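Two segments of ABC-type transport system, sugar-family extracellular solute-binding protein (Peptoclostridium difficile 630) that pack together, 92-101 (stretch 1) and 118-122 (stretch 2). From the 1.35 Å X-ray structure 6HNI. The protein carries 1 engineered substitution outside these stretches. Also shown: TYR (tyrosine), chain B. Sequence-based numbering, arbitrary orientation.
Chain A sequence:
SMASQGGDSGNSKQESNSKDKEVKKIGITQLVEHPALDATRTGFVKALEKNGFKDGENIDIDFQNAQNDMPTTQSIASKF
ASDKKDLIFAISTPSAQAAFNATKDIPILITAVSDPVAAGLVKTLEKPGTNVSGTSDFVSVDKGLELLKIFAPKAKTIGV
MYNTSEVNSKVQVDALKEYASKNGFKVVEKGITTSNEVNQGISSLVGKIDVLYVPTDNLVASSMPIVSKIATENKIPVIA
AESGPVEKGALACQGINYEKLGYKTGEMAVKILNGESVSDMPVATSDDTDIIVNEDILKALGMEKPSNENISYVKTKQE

Stretch 1, residues 92-101: STPSAQAAFN
Stretch 2, residues 118-122: AAGLV

A short irregular segment, 118-122, lies against one side of a helix in a small, mainly apolar contact (303 Å² buried, both sides summed) fastened by one side-chain-to-backbone hydrogen bond. Ser92 (phi/psi 98/160) is the N-cap; residues 93-101 are helical, phi near -62 and psi -38 to -54, with i to i+4 bonds from Ala96 N to Ser92 O (2.9 Å) through Asn101 N to Gln97 O (2.9 Å). Stretch 2 runs through Ala119 (-79/-4), Gly120 (81/13, a positive phi that favours glycine) and Leu121 (-86/-33) to extended Val122 (-137/152). Across the contact, the CA atoms of Phe100 and Leu121 lie 6.9 Å apart. Leu121 (chi1 m, chi2 t) reaches the helix with its branched end: CD1 is 3.8 Å from Ala96 CB, and CD2 is 3.7 Å from Phe100 CB. Phe100 (chi1 t, chi2 61°) has Leu121 O over one ring face, while its CE2 lies 3.3 Å from Gly120 O. Gln97 (m, t, chi3 -53°) extends so that NE2 donates to Ala119 O (3.0 Å, 165°), satisfying a loop carbonyl. Ala119 CB meets Thr93 CG2 at 3.9 Å. Thr93 (chi1 m) also binds the tyrosine carboxylate, N to O at 2.8 Å and OG1 to OXT at 2.6 Å.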

# COMPACT_ATOMS: atom_id res chain seq x y z
N SER A 92 -5.19 -4.67 -1.93
CA SER A 92 -3.77 -5.18 -1.91
C SER A 92 -3.52 -6.17 -3.01
O SER A 92 -4.39 -6.89 -3.50
CB SER A 92 -3.35 -5.80 -0.56
OG SER A 92 -3.77 -7.14 -0.47
N THR A 93 -2.19 -6.33 -3.32
CA THR A 93 -1.75 -7.26 -4.32
C THR A 93 -2.14 -8.70 -3.99
O THR A 93 -2.66 -9.41 -4.83
CB THR A 93 -0.27 -7.07 -4.69
OG1 THR A 93 -0.08 -5.79 -5.26
CG2 THR A 93 0.22 -8.13 -5.64
N PRO A 94 -1.76 -9.20 -2.78
CA PRO A 94 -2.17 -10.57 -2.47
C PRO A 94 -3.68 -10.86 -2.57
O PRO A 94 -4.09 -11.92 -3.10
CB PRO A 94 -1.60 -10.80 -1.05
CG PRO A 94 -0.51 -9.79 -0.93
CD PRO A 94 -1.03 -8.59 -1.68
N SER A 95 -4.50 -9.91 -2.10
CA SER A 95 -5.94 -10.14 -2.18
C SER A 95 -6.45 -10.14 -3.64
O SER A 95 -7.28 -10.96 -3.99
CB SER A 95 -6.63 -9.06 -1.36
OG SER A 95 -6.27 -9.07 0.02
N ALA A 96 -5.88 -9.24 -4.45
CA ALA A 96 -6.21 -9.17 -5.86
C ALA A 96 -5.79 -10.38 -6.65
O ALA A 96 -6.49 -10.87 -7.52
CB ALA A 96 -5.65 -7.90 -6.46
N GLN A 97 -4.55 -10.85 -6.37
CA GLN A 97 -4.07 -12.04 -7.05
C GLN A 97 -4.94 -13.26 -6.75
O GLN A 97 -5.25 -14.05 -7.67
CB GLN A 97 -2.59 -12.34 -6.72
CG GLN A 97 -1.68 -11.34 -7.35
CD GLN A 97 -0.21 -11.67 -7.03
OE1 GLN A 97 0.14 -11.81 -5.85
NE2 GLN A 97 0.62 -11.67 -8.06
N ALA A 98 -5.36 -13.38 -5.50
CA ALA A 98 -6.25 -14.45 -5.12
C ALA A 98 -7.62 -14.37 -5.85
O ALA A 98 -8.13 -15.36 -6.29
CB ALA A 98 -6.46 -14.49 -3.64
N ALA A 99 -8.19 -13.16 -5.88
CA ALA A 99 -9.49 -12.93 -6.55
C ALA A 99 -9.36 -13.33 -8.03
O ALA A 99 -10.20 -14.05 -8.56
CB ALA A 99 -9.86 -11.48 -6.40
N PHE A 100 -8.27 -12.91 -8.68
CA PHE A 100 -8.04 -13.23 -10.07
C PHE A 100 -7.85 -14.74 -10.32
O PHE A 100 -8.35 -15.29 -11.32
CB PHE A 100 -6.91 -12.36 -10.64
CG PHE A 100 -6.65 -12.51 -12.13
CD1 PHE A 100 -7.66 -12.21 -13.07
CD2 PHE A 100 -5.42 -12.91 -12.60
CE1 PHE A 100 -7.39 -12.32 -14.43
CE2 PHE A 100 -5.15 -13.00 -13.94
CZ PHE A 100 -6.13 -12.69 -14.87
N ASN A 101 -7.16 -15.42 -9.41
CA ASN A 101 -7.07 -16.83 -9.50
C ASN A 101 -8.42 -17.51 -9.36
O ASN A 101 -8.66 -18.52 -9.99
CB ASN A 101 -6.10 -17.37 -8.41
CG ASN A 101 -4.64 -17.01 -8.67
OD1 ASN A 101 -4.25 -16.60 -9.76
ND2 ASN A 101 -3.84 -17.20 -7.64
N ALA A 118 2.93 -6.38 -13.23
CA ALA A 118 3.89 -7.35 -12.65
C ALA A 118 3.22 -8.42 -11.81
O ALA A 118 3.72 -9.55 -11.68
CB ALA A 118 4.98 -6.63 -11.81
N ALA A 119 2.07 -8.07 -11.24
CA ALA A 119 1.27 -9.00 -10.47
C ALA A 119 0.44 -9.93 -11.35
O ALA A 119 -0.22 -10.83 -10.82
CB ALA A 119 0.36 -8.27 -9.51
N GLY A 120 0.48 -9.74 -12.67
CA GLY A 120 -0.24 -10.63 -13.59
C GLY A 120 -1.73 -10.35 -13.74
O GLY A 120 -2.43 -11.19 -14.27
N LEU A 121 -2.17 -9.20 -13.26
CA LEU A 121 -3.65 -8.90 -13.21
C LEU A 121 -4.19 -8.30 -14.48
O LEU A 121 -5.40 -8.45 -14.73
CB LEU A 121 -3.87 -7.96 -12.07
CG LEU A 121 -3.52 -8.49 -10.65
CD1 LEU A 121 -3.52 -7.39 -9.62
CD2 LEU A 121 -4.44 -9.63 -10.22
N VAL A 122 -3.40 -7.51 -15.18
CA VAL A 122 -3.82 -6.77 -16.37
C VAL A 122 -2.73 -6.91 -17.39
O VAL A 122 -1.52 -7.06 -17.01
CB VAL A 122 -4.10 -5.30 -16.05
CG1 VAL A 122 -5.15 -5.17 -14.95
CG2 VAL A 122 -2.88 -4.50 -15.67
N TYR B . 1.16 -1.61 -2.32
CA TYR B . 0.74 -2.78 -1.53
C TYR B . 0.31 -3.90 -2.47
O TYR B . -0.21 -4.89 -1.98
CB TYR B . -0.26 -2.43 -0.42
CG TYR B . 0.32 -1.54 0.63
CD1 TYR B . 1.35 -2.04 1.48
CD2 TYR B . -0.01 -0.23 0.79
CE1 TYR B . 1.95 -1.22 2.39
CE2 TYR B . 0.58 0.61 1.70
CZ TYR B . 1.61 0.10 2.53
OH TYR B . 2.23 0.93 3.45
OXT TYR B . 0.58 -3.84 -3.65